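Local coordinates for L-arabinose ABC transporter, periplasmic L-arabinose-binding protein (Burkholderia thailandensis, PDB 4KZK) that binds a pyranose sugar in the periplasm, here beta-D-galactose, and probably hands L-arabinose to its ABC transporter for uptake, at residues P138-S143 against P314-S319; I96-D101 against V122-V127; I142-I147 against R183-G188. One frame throughout, in Å; residues are numbered along the deposited sequence.

Interaction 1 of 3, residues P138-S143 against P314-S319; sequences PHMGIS and PLVLTS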
loop_
_atom_site.group_PDB
_atom_site.type_symbol
_atom_site.label_atom_id
_atom_site.label_comp_id
_atom_site.label_asym_id
_atom_site.label_seq_id
_atom_site.Cartn_x
_atom_site.Cartn_y
_atom_site.Cartn_z
ATOM N N PRO A 138 -17.460 0.958 7.425
ATOM C CA PRO A 138 -17.296 0.619 6.010
ATOM C C PRO A 138 -15.845 0.823 5.620
ATOM O O PRO A 138 -15.216 1.777 6.082
ATOM C CB PRO A 138 -18.193 1.632 5.299
ATOM C CG PRO A 138 -18.274 2.771 6.259
ATOM C CD PRO A 138 -18.302 2.150 7.604
ATOM N N HIS A 139 -15.347 -0.087 4.793
ATOM C CA HIS A 139 -13.933 -0.138 4.444
ATOM C C HIS A 139 -13.718 -0.271 2.945
ATOM O O HIS A 139 -14.464 -0.968 2.266
ATOM C CB HIS A 139 -13.283 -1.320 5.143
ATOM C CG HIS A 139 -11.825 -1.437 4.854
ATOM N ND1 HIS A 139 -10.899 -0.537 5.340
ATOM C CD2 HIS A 139 -11.131 -2.327 4.108
ATOM C CE1 HIS A 139 -9.705 -0.852 4.879
ATOM N NE2 HIS A 139 -9.813 -1.943 4.151
ATOM N N MET A 140 -12.694 0.388 2.432
ATOM C CA MET A 140 -12.224 0.130 1.080
ATOM C C MET A 140 -10.744 -0.137 1.122
ATOM O O MET A 140 -9.993 0.658 1.700
ATOM C CB MET A 140 -12.502 1.294 0.141
ATOM C CG MET A 140 -12.099 0.981 -1.290
ATOM S SD MET A 140 -12.315 2.303 -2.500
ATOM C CE MET A 140 -14.097 2.507 -2.481
ATOM N N GLY A 141 -10.329 -1.270 0.564
ATOM C CA GLY A 141 -8.908 -1.585 0.443
ATOM C C GLY A 141 -8.672 -2.358 -0.819
ATOM O O GLY A 141 -9.567 -2.451 -1.663
ATOM N N ILE A 142 -7.476 -2.922 -0.946
ATOM C CA ILE A 142 -7.141 -3.687 -2.127
ATOM C C ILE A 142 -7.396 -5.172 -1.880
ATOM O O ILE A 142 -7.380 -5.629 -0.734
ATOM C CB ILE A 142 -5.689 -3.442 -2.600
ATOM C CG1 ILE A 142 -4.630 -4.073 -1.676
ATOM C CG2 ILE A 142 -5.448 -1.959 -2.758
ATOM C CD1 ILE A 142 -3.227 -3.955 -2.208
ATOM N N SER A 143 -7.609 -5.924 -2.959
ATOM C CA SER A 143 -7.701 -7.387 -2.872
ATOM C C SER A 143 -6.297 -7.959 -2.711
ATOM O O SER A 143 -5.647 -8.363 -3.670
ATOM C CB SER A 143 -8.415 -7.972 -4.105
ATOM O OG SER A 143 -8.799 -9.327 -3.819
ATOM N N PRO A 314 -20.144 -1.942 2.885
ATOM C CA PRO A 314 -19.330 -2.300 4.056
ATOM C C PRO A 314 -17.901 -2.709 3.705
ATOM O O PRO A 314 -16.998 -2.504 4.509
ATOM C CB PRO A 314 -20.097 -3.469 4.694
ATOM C CG PRO A 314 -21.048 -3.937 3.654
ATOM C CD PRO A 314 -21.372 -2.751 2.801
ATOM N N LEU A 315 -17.691 -3.265 2.527
ATOM C CA LEU A 315 -16.351 -3.689 2.133
ATOM C C LEU A 315 -16.222 -3.708 0.615
ATOM O O LEU A 315 -17.015 -4.361 -0.097
ATOM C CB LEU A 315 -16.025 -5.061 2.716
ATOM C CG LEU A 315 -14.629 -5.647 2.449
ATOM C CD1 LEU A 315 -13.536 -4.754 3.007
ATOM C CD2 LEU A 315 -14.544 -7.036 3.069
ATOM N N VAL A 316 -15.247 -2.961 0.126
ATOM C CA VAL A 316 -14.913 -2.917 -1.286
ATOM C C VAL A 316 -13.432 -3.217 -1.391
ATOM O O VAL A 316 -12.615 -2.550 -0.771
ATOM C CB VAL A 316 -15.206 -1.546 -1.906
ATOM C CG1 VAL A 316 -14.712 -1.485 -3.356
ATOM C CG2 VAL A 316 -16.693 -1.243 -1.823
ATOM N N LEU A 317 -13.095 -4.209 -2.197
ATOM C CA LEU A 317 -11.718 -4.626 -2.390
ATOM C C LEU A 317 -11.363 -4.442 -3.846
ATOM O O LEU A 317 -11.920 -5.096 -4.731
ATOM C CB LEU A 317 -11.541 -6.080 -1.995
ATOM C CG LEU A 317 -11.730 -6.355 -0.513
ATOM C CD1 LEU A 317 -11.532 -7.847 -0.291
ATOM C CD2 LEU A 317 -10.807 -5.515 0.370
ATOM N N THR A 318 -10.436 -3.518 -4.084
ATOM C CA THR A 318 -10.097 -3.052 -5.428
ATOM C C THR A 318 -8.956 -3.838 -6.074
ATOM O O THR A 318 -8.247 -4.598 -5.431
ATOM C CB THR A 318 -9.713 -1.574 -5.385
ATOM O OG1 THR A 318 -8.489 -1.412 -4.650
ATOM C CG2 THR A 318 -10.851 -0.721 -4.773
ATOM N N SER A 319 -8.816 -3.664 -7.380
ATOM C CA SER A 319 -7.903 -4.465 -8.177
ATOM C C SER A 319 -6.793 -3.632 -8.786
ATOM O O SER A 319 -6.830 -2.401 -8.755
ATOM C CB SER A 319 -8.684 -5.163 -9.301
ATOM O OG SER A 319 -9.576 -6.147 -8.775
#
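His-139 and Gly-141 pair with Pro-314, Val-316 and Thr-318 in a ladder of backbone hydrogen bonds. His-139 N donates to Pro-314 O and Gly-141 N to Val-316 O, while Val-316 N and Thr-318 N return bonds to His-139 O and Gly-141 O. The last rung, Ser-143 N to Thr-318 O, is 2.9 Å long and nearly straight at 169°. CA-H...O contacts lie between these rungs, the shortest from Leu-317 CA to Gly-141 O at 3.1 Å.

The ladder joins two neighbouring parallel strands, 139-142 and 315-324, in the sheet of a periplasmic sugar-binding protein of the LacI-like type. Strand 139-142 leads, through a turn at Ser-143, into helix 144-161, and its Ile-142 lines the sugar pocket.

Side chains sort onto two faces. On one, His-139 and Leu-315 lie side by side, with Leu-315 CD1 at the ring edge, 3.6 Å from His-139 CD2. The imidazole leans over Gly-141, whose lack of a side chain leaves it room; His-139 ND1 bonds Ser-121. On the other, Met-140 and Val-316 run alongside, CG to CB 4.1 Å, and helix 291-308 packs against Met-140. Thr-318 crosses Ile-142 at about a right angle, OG1 to CG2 3.6 Å. With chi1 at 67°, that hydroxyl also stands near Gly-141 O, although it bonds His-294.

Interaction 2 of 3, residues I96-D101 against V122-V127; sequences IICAPD and VDDQLV. With GAL (beta-D-galactopyranose), chain B.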
loop_
_atom_site.group_PDB
_atom_site.type_symbol
_atom_site.label_atom_id
_atom_site.label_comp_id
_atom_site.label_asym_id
_atom_site.label_seq_id
_atom_site.Cartn_x
_atom_site.Cartn_y
_atom_site.Cartn_z
ATOM N N ILE A 96 -12.760 9.874 6.916
ATOM C CA ILE A 96 -12.195 8.689 6.274
ATOM C C ILE A 96 -10.750 8.614 6.745
ATOM O O ILE A 96 -10.053 9.629 6.737
ATOM C CB ILE A 96 -12.272 8.815 4.744
ATOM C CG1 ILE A 96 -13.729 8.912 4.268
ATOM C CG2 ILE A 96 -11.567 7.659 4.058
ATOM C CD1 ILE A 96 -13.898 9.485 2.883
ATOM N N ILE A 97 -10.328 7.455 7.216
ATOM C CA ILE A 97 -9.001 7.359 7.831
ATOM C C ILE A 97 -8.253 6.094 7.413
ATOM O O ILE A 97 -8.840 5.025 7.348
ATOM C CB ILE A 97 -9.091 7.460 9.375
ATOM C CG1 ILE A 97 -7.695 7.444 10.025
ATOM C CG2 ILE A 97 -10.014 6.387 9.964
ATOM C CD1 ILE A 97 -7.654 7.969 11.442
ATOM N N CYS A 98 -6.963 6.255 7.133
ATOM C CA CYS A 98 -6.032 5.132 7.082
ATOM C C CYS A 98 -5.151 5.297 8.304
ATOM O O CYS A 98 -4.236 6.113 8.299
ATOM C CB CYS A 98 -5.182 5.106 5.811
ATOM S SG CYS A 98 -4.086 3.637 5.812
ATOM N N ALA A 99 -5.469 4.562 9.359
ATOM C CA ALA A 99 -4.798 4.733 10.631
ATOM C C ALA A 99 -3.387 4.160 10.582
ATOM O O ALA A 99 -3.104 3.238 9.828
ATOM C CB ALA A 99 -5.614 4.079 11.737
ATOM N N PRO A 100 -2.480 4.663 11.441
ATOM C CA PRO A 100 -1.110 4.181 11.486
ATOM C C PRO A 100 -0.982 2.880 12.277
ATOM O O PRO A 100 0.054 2.234 12.217
ATOM C CB PRO A 100 -0.375 5.322 12.188
ATOM C CG PRO A 100 -1.391 5.960 13.037
ATOM C CD PRO A 100 -2.685 5.828 12.312
ATOM N N ASP A 101 -2.027 2.553 13.046
ATOM C CA ASP A 101 -2.091 1.350 13.866
ATOM C C ASP A 101 -3.566 0.951 13.870
ATOM O O ASP A 101 -4.383 1.619 14.479
ATOM C CB ASP A 101 -1.607 1.658 15.295
ATOM C CG ASP A 101 -1.785 0.481 16.262
ATOM O OD1 ASP A 101 -2.310 -0.579 15.860
ATOM O OD2 ASP A 101 -1.331 0.608 17.424
ATOM N N VAL A 122 -9.999 3.425 5.037
ATOM C CA VAL A 122 -9.440 3.187 3.706
ATOM C C VAL A 122 -8.062 2.558 3.888
ATOM O O VAL A 122 -7.310 2.934 4.800
ATOM C CB VAL A 122 -9.440 4.484 2.851
ATOM C CG1 VAL A 122 -8.509 5.539 3.410
ATOM C CG2 VAL A 122 -9.146 4.174 1.396
ATOM N N ASP A 123 -7.770 1.594 3.014
ATOM C CA ASP A 123 -6.504 0.859 2.913
ATOM C C ASP A 123 -6.305 -0.155 4.014
ATOM O O ASP A 123 -6.248 -1.333 3.737
ATOM C CB ASP A 123 -5.311 1.806 2.795
ATOM C CG ASP A 123 -5.522 2.819 1.711
ATOM O OD1 ASP A 123 -5.709 2.390 0.543
ATOM O OD2 ASP A 123 -5.569 4.026 1.998
ATOM N N ASP A 124 -6.239 0.315 5.255
ATOM C CA ASP A 124 -5.892 -0.497 6.396
ATOM C C ASP A 124 -7.109 -0.602 7.296
ATOM O O ASP A 124 -7.520 0.374 7.913
ATOM C CB ASP A 124 -4.724 0.093 7.156
ATOM C CG ASP A 124 -3.443 0.230 6.322
ATOM O OD1 ASP A 124 -3.459 -0.155 5.132
ATOM O OD2 ASP A 124 -2.437 0.729 6.883
ATOM N N GLN A 125 -7.677 -1.803 7.384
ATOM C CA GLN A 125 -8.952 -2.001 8.069
ATOM C C GLN A 125 -8.792 -1.976 9.579
ATOM O O GLN A 125 -7.921 -2.647 10.130
ATOM C CB GLN A 125 -9.608 -3.322 7.611
ATOM C CG GLN A 125 -11.056 -3.463 8.054
ATOM C CD GLN A 125 -11.720 -4.713 7.490
ATOM O OE1 GLN A 125 -11.040 -5.690 7.113
ATOM N NE2 GLN A 125 -13.041 -4.688 7.415
ATOM N N LEU A 126 -9.657 -1.218 10.255
ATOM C CA LEU A 126 -9.593 -1.096 11.712
ATOM C C LEU A 126 -10.041 -2.417 12.364
ATOM O O LEU A 126 -10.928 -3.105 11.838
ATOM C CB LEU A 126 -10.465 0.073 12.180
ATOM C CG LEU A 126 -10.074 1.473 11.681
ATOM C CD1 LEU A 126 -11.115 2.490 12.131
ATOM C CD2 LEU A 126 -8.699 1.865 12.162
ATOM N N VAL A 127 -9.422 -2.765 13.493
ATOM C CA VAL A 127 -9.707 -4.035 14.183
ATOM C C VAL A 127 -9.817 -3.837 15.679
ATOM O O VAL A 127 -9.356 -2.832 16.230
ATOM C CB VAL A 127 -8.616 -5.109 13.936
ATOM C CG1 VAL A 127 -8.453 -5.382 12.449
ATOM C CG2 VAL A 127 -7.290 -4.699 14.584
HETATM C C1 GAL B . -1.439 0.849 2.555
HETATM C C2 GAL B . -0.016 1.198 2.128
HETATM C C3 GAL B . -0.094 2.131 0.911
HETATM C C4 GAL B . -0.953 1.491 -0.176
HETATM C C5 GAL B . -2.324 1.176 0.397
HETATM C C6 GAL B . -3.213 0.477 -0.622
HETATM O O1 GAL B . -1.342 -0.103 3.597
HETATM O O2 GAL B . 0.623 1.839 3.207
HETATM O O3 GAL B . 1.213 2.447 0.413
HETATM O O4 GAL B . -0.329 0.345 -0.701
HETATM O O5 GAL B . -2.157 0.269 1.477
HETATM O O6 GAL B . -4.485 0.188 -0.067
HETATM O O HOH W 1 -7.741 2.878 9.060
HETATM O O HOH W 2 -1.707 0.783 9.469
#
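The flat carboxylate of Asp-124 carries the sulfur of Cys-98 over one face, SG standing 3.5 Å from CG. Its two oxygens have separate duties: OD1 accepts a 2.6 Å hydrogen bond from O1 of the galactose, while OD2 takes one from water 2 and forms a salt bridge with Lys-44. The second carboxylate, on Asp-123, presents OD1 to the sugar O6 at 2.6 Å and OD2 toward Cys-98 CB. Asp-123 OD1 is gripped further by Trp-50 and His-294.

These groups stand at the carboxyl ends of parallel strands 94-98 and 118-122, where the loops of this alpha/beta fold make the sugar-binding cleft. Acidic side chains suit the place because they accept from sugar hydroxyls. Asp-123 OD2 lies close to Glu-54 OE2, a proximity that may favour a proton on one of them.

The sulfur reaches the carboxylate because Cys-98 SG is anti to the backbone N (chi1 -178°). A role in sugar binding has been predicted for Cys-98; its second-shell place here is consistent with an indirect one, through contact with Asp-124. Asp-123 has phi 74° and psi -63°, a classic gamma turn closed by a weak bond from Asp-124 N to Val-122 O; it reverses the chain between those two residues, and both carboxylates reach the sugar.

Away from the sugar the contact is apolar: Ile-96 CG2 meets Val-122 CG1 at 3.8 Å, and Ala-99 CB meets Leu-126 CD2 at 3.8 Å. Ile-97 O accepts from Val-122 N at 3.0 Å. Beyond Val-122, where the second chain is loop, water 1 bridges the backbones, donating to Ile-97 O and Asp-124 O and accepting from Ala-99 N at 2.8 Å.

Interaction 3 of 3, residues I142-I147 against R183-G188; sequences ISAYRI and RERTTG. With GAL (beta-D-galactopyranose), chain B.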
loop_
_atom_site.group_PDB
_atom_site.type_symbol
_atom_site.label_atom_id
_atom_site.label_comp_id
_atom_site.label_asym_id
_atom_site.label_seq_id
_atom_site.Cartn_x
_atom_site.Cartn_y
_atom_site.Cartn_z
ATOM N N ILE A 142 -7.476 -2.922 -0.946
ATOM C CA ILE A 142 -7.141 -3.687 -2.127
ATOM C C ILE A 142 -7.396 -5.172 -1.880
ATOM O O ILE A 142 -7.380 -5.629 -0.734
ATOM C CB ILE A 142 -5.689 -3.442 -2.600
ATOM C CG1 ILE A 142 -4.630 -4.073 -1.676
ATOM C CG2 ILE A 142 -5.448 -1.959 -2.758
ATOM C CD1 ILE A 142 -3.227 -3.955 -2.208
ATOM N N SER A 143 -7.609 -5.924 -2.959
ATOM C CA SER A 143 -7.701 -7.387 -2.872
ATOM C C SER A 143 -6.297 -7.959 -2.711
ATOM O O SER A 143 -5.647 -8.363 -3.670
ATOM C CB SER A 143 -8.415 -7.972 -4.105
ATOM O OG SER A 143 -8.799 -9.327 -3.819
ATOM N N ALA A 144 -5.815 -7.950 -1.468
ATOM C CA ALA A 144 -4.394 -8.037 -1.175
ATOM C C ALA A 144 -3.715 -9.323 -1.619
ATOM O O ALA A 144 -2.630 -9.291 -2.200
ATOM C CB ALA A 144 -4.146 -7.787 0.304
ATOM N N TYR A 145 -4.356 -10.457 -1.355
ATOM C CA TYR A 145 -3.781 -11.727 -1.751
ATOM C C TYR A 145 -3.657 -11.825 -3.261
ATOM O O TYR A 145 -2.589 -12.194 -3.767
ATOM C CB TYR A 145 -4.582 -12.900 -1.173
ATOM C CG TYR A 145 -3.932 -14.230 -1.507
ATOM C CD1 TYR A 145 -2.839 -14.704 -0.772
ATOM C CD2 TYR A 145 -4.367 -14.992 -2.590
ATOM C CE1 TYR A 145 -2.207 -15.896 -1.116
ATOM C CE2 TYR A 145 -3.737 -16.171 -2.933
ATOM C CZ TYR A 145 -2.653 -16.622 -2.184
ATOM O OH TYR A 145 -2.034 -17.824 -2.545
ATOM N N ARG A 146 -4.720 -11.469 -3.984
ATOM C CA ARG A 146 -4.685 -11.514 -5.442
ATOM C C ARG A 146 -3.659 -10.553 -6.027
ATOM O O ARG A 146 -2.985 -10.879 -6.979
ATOM C CB ARG A 146 -6.062 -11.210 -6.042
ATOM C CG ARG A 146 -7.077 -12.305 -5.788
ATOM C CD ARG A 146 -8.289 -12.239 -6.710
ATOM N NE ARG A 146 -8.446 -10.938 -7.361
ATOM C CZ ARG A 146 -9.304 -9.976 -7.018
ATOM N NH1 ARG A 146 -10.181 -10.109 -6.033
ATOM N NH2 ARG A 146 -9.284 -8.852 -7.700
ATOM N N ILE A 147 -3.508 -9.385 -5.415
ATOM C CA ILE A 147 -2.502 -8.399 -5.824
ATOM C C ILE A 147 -1.106 -8.998 -5.647
ATOM O O ILE A 147 -0.240 -8.903 -6.513
ATOM C CB ILE A 147 -2.621 -7.106 -4.985
ATOM C CG1 ILE A 147 -3.971 -6.417 -5.239
ATOM C CG2 ILE A 147 -1.466 -6.151 -5.274
ATOM C CD1 ILE A 147 -4.193 -5.950 -6.660
ATOM N N ARG A 183 0.668 -8.591 5.197
ATOM C CA ARG A 183 0.914 -10.016 5.226
ATOM C C ARG A 183 0.310 -10.699 4.002
ATOM O O ARG A 183 0.936 -11.547 3.387
ATOM C CB ARG A 183 0.347 -10.642 6.503
ATOM C CG ARG A 183 0.733 -12.109 6.697
ATOM C CD ARG A 183 -0.062 -12.815 7.795
ATOM N NE ARG A 183 -1.458 -13.030 7.393
ATOM C CZ ARG A 183 -1.870 -13.958 6.518
ATOM N NH1 ARG A 183 -1.016 -14.823 5.952
ATOM N NH2 ARG A 183 -3.158 -14.041 6.210
ATOM N N GLU A 184 -0.909 -10.319 3.633
ATOM C CA GLU A 184 -1.577 -10.977 2.505
ATOM C C GLU A 184 -0.873 -10.686 1.171
ATOM O O GLU A 184 -0.749 -11.582 0.309
ATOM C CB GLU A 184 -3.045 -10.556 2.443
ATOM C CG GLU A 184 -3.875 -11.096 3.603
ATOM C CD GLU A 184 -5.189 -10.355 3.820
ATOM O OE1 GLU A 184 -5.640 -9.617 2.915
ATOM O OE2 GLU A 184 -5.792 -10.531 4.906
ATOM N N ARG A 185 -0.389 -9.455 1.004
ATOM C CA ARG A 185 0.342 -9.064 -0.201
ATOM C C ARG A 185 1.588 -9.903 -0.366
ATOM O O ARG A 185 1.859 -10.380 -1.470
ATOM C CB ARG A 185 0.746 -7.586 -0.150
ATOM C CG ARG A 185 -0.427 -6.641 -0.177
ATOM C CD ARG A 185 -0.049 -5.243 0.270
ATOM N NE ARG A 185 -1.225 -4.513 0.726
ATOM C CZ ARG A 185 -1.353 -3.181 0.681
ATOM N NH1 ARG A 185 -0.378 -2.440 0.180
ATOM N NH2 ARG A 185 -2.447 -2.587 1.147
ATOM N N THR A 186 2.363 -10.088 0.709
ATOM C CA THR A 186 3.609 -10.841 0.589
ATOM C C THR A 186 3.382 -12.337 0.479
ATOM O O THR A 186 4.130 -13.012 -0.226
ATOM C CB THR A 186 4.647 -10.506 1.682
ATOM O OG1 THR A 186 4.126 -10.792 2.978
ATOM C CG2 THR A 186 5.038 -9.065 1.582
ATOM N N THR A 187 2.364 -12.850 1.160
ATOM C CA THR A 187 1.969 -14.258 1.047
ATOM C C THR A 187 1.559 -14.596 -0.387
ATOM O O THR A 187 1.968 -15.606 -0.943
ATOM C CB THR A 187 0.842 -14.604 2.045
ATOM O OG1 THR A 187 1.292 -14.323 3.377
ATOM C CG2 THR A 187 0.484 -16.075 1.972
ATOM N N GLY A 188 0.775 -13.722 -1.021
ATOM C CA GLY A 188 0.401 -13.951 -2.413
ATOM C C GLY A 188 1.599 -13.998 -3.326
ATOM O O GLY A 188 1.705 -14.864 -4.208
HETATM C C1 GAL B . -1.439 0.849 2.555
HETATM C C2 GAL B . -0.016 1.198 2.128
HETATM C C3 GAL B . -0.094 2.131 0.911
HETATM C C4 GAL B . -0.953 1.491 -0.176
HETATM C C5 GAL B . -2.324 1.176 0.397
HETATM C C6 GAL B . -3.213 0.477 -0.622
HETATM O O1 GAL B . -1.342 -0.103 3.597
HETATM O O2 GAL B . 0.623 1.839 3.207
HETATM O O3 GAL B . 1.213 2.447 0.413
HETATM O O4 GAL B . -0.329 0.345 -0.701
HETATM O O5 GAL B . -2.157 0.269 1.477
HETATM O O6 GAL B . -4.485 0.188 -0.067
HETATM O O HOH W 3 -7.553 -7.992 1.773
HETATM O O HOH W 4 -6.626 -10.750 0.421
#
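Ile-142 and Arg-185 form part of the wall of the sugar pocket, at the point where the first turn of helix 144-161 packs on helix 180-195. The methyl CD1 of Ile-142 rests over the centre of the Arg-185 guanidinium, 3.5 Å from CZ, and the two side chains cross at about a right angle. The methyl thus packs against one face of the flat cation, while the N-H groups serve the sugar and protein acceptors. NH1 donates to the galactose O4 at 2.9 Å and NH2 to the ring oxygen O5 at 2.9 Å; together with bonds to Ser-238 O and Thr-181 OG1, this two-pronged grip fixes the rotation of the guanidinium. Arginine suits the place because its chain, extended from CG to NE, carries paired donors from the helix to the sugar.

Small residues let the helices come close. Ala-144 CB packs 3.7 Å from Glu-184 CB, and Ala-144 O receives a CA-H...O contact from Arg-185 CA. Gly-188 offers its bare CA to Tyr-145 CE1 at 3.5 Å, and glycine suits a position that faces Tyr-145 O too closely for any side chain. Tyr-145 CG lies anti to the backbone N (chi1 -176°), directing the side chain to helix 180-195, where the ring meets Gly-188 obliquely. The tyrosine OH is bonded by Asp-191 and Arg-149.

Glu-184 OE1 accepts from waters 3 and 4, and water 4 in turn accepts from Tyr-145 N at 2.9 Å. An acid beside this helix start is probably favoured by the helix dipole.

Around the pair, Leu-289, from the loop after strand 283-288, touches Ile-142; Ile-265, just past strand 260-264, packs on Arg-185; and Arg-173 of strand 170-175 bonds Thr-186 on helix 180-195.

Interactions 1 and 2 reach the same sheet and touch directly, with a probable hydrogen bond between Met-140 O and Asp-123 N. Interactions 1 and 3 share Ile-142 and Ser-143, where strand 139-142 gives way to helix 144-161. Interaction 2 is wholly buried; interaction 1 is mostly buried but has exposed residues in 314-319, and interaction 3 is partly buried. Chemistry follows place: a regular backbone ladder in interaction 1, a single direct backbone bond with waters in interaction 2, and side-chain packing in interaction 3. Interactions 2 and 3 meet galactose with acceptors and donors respectively.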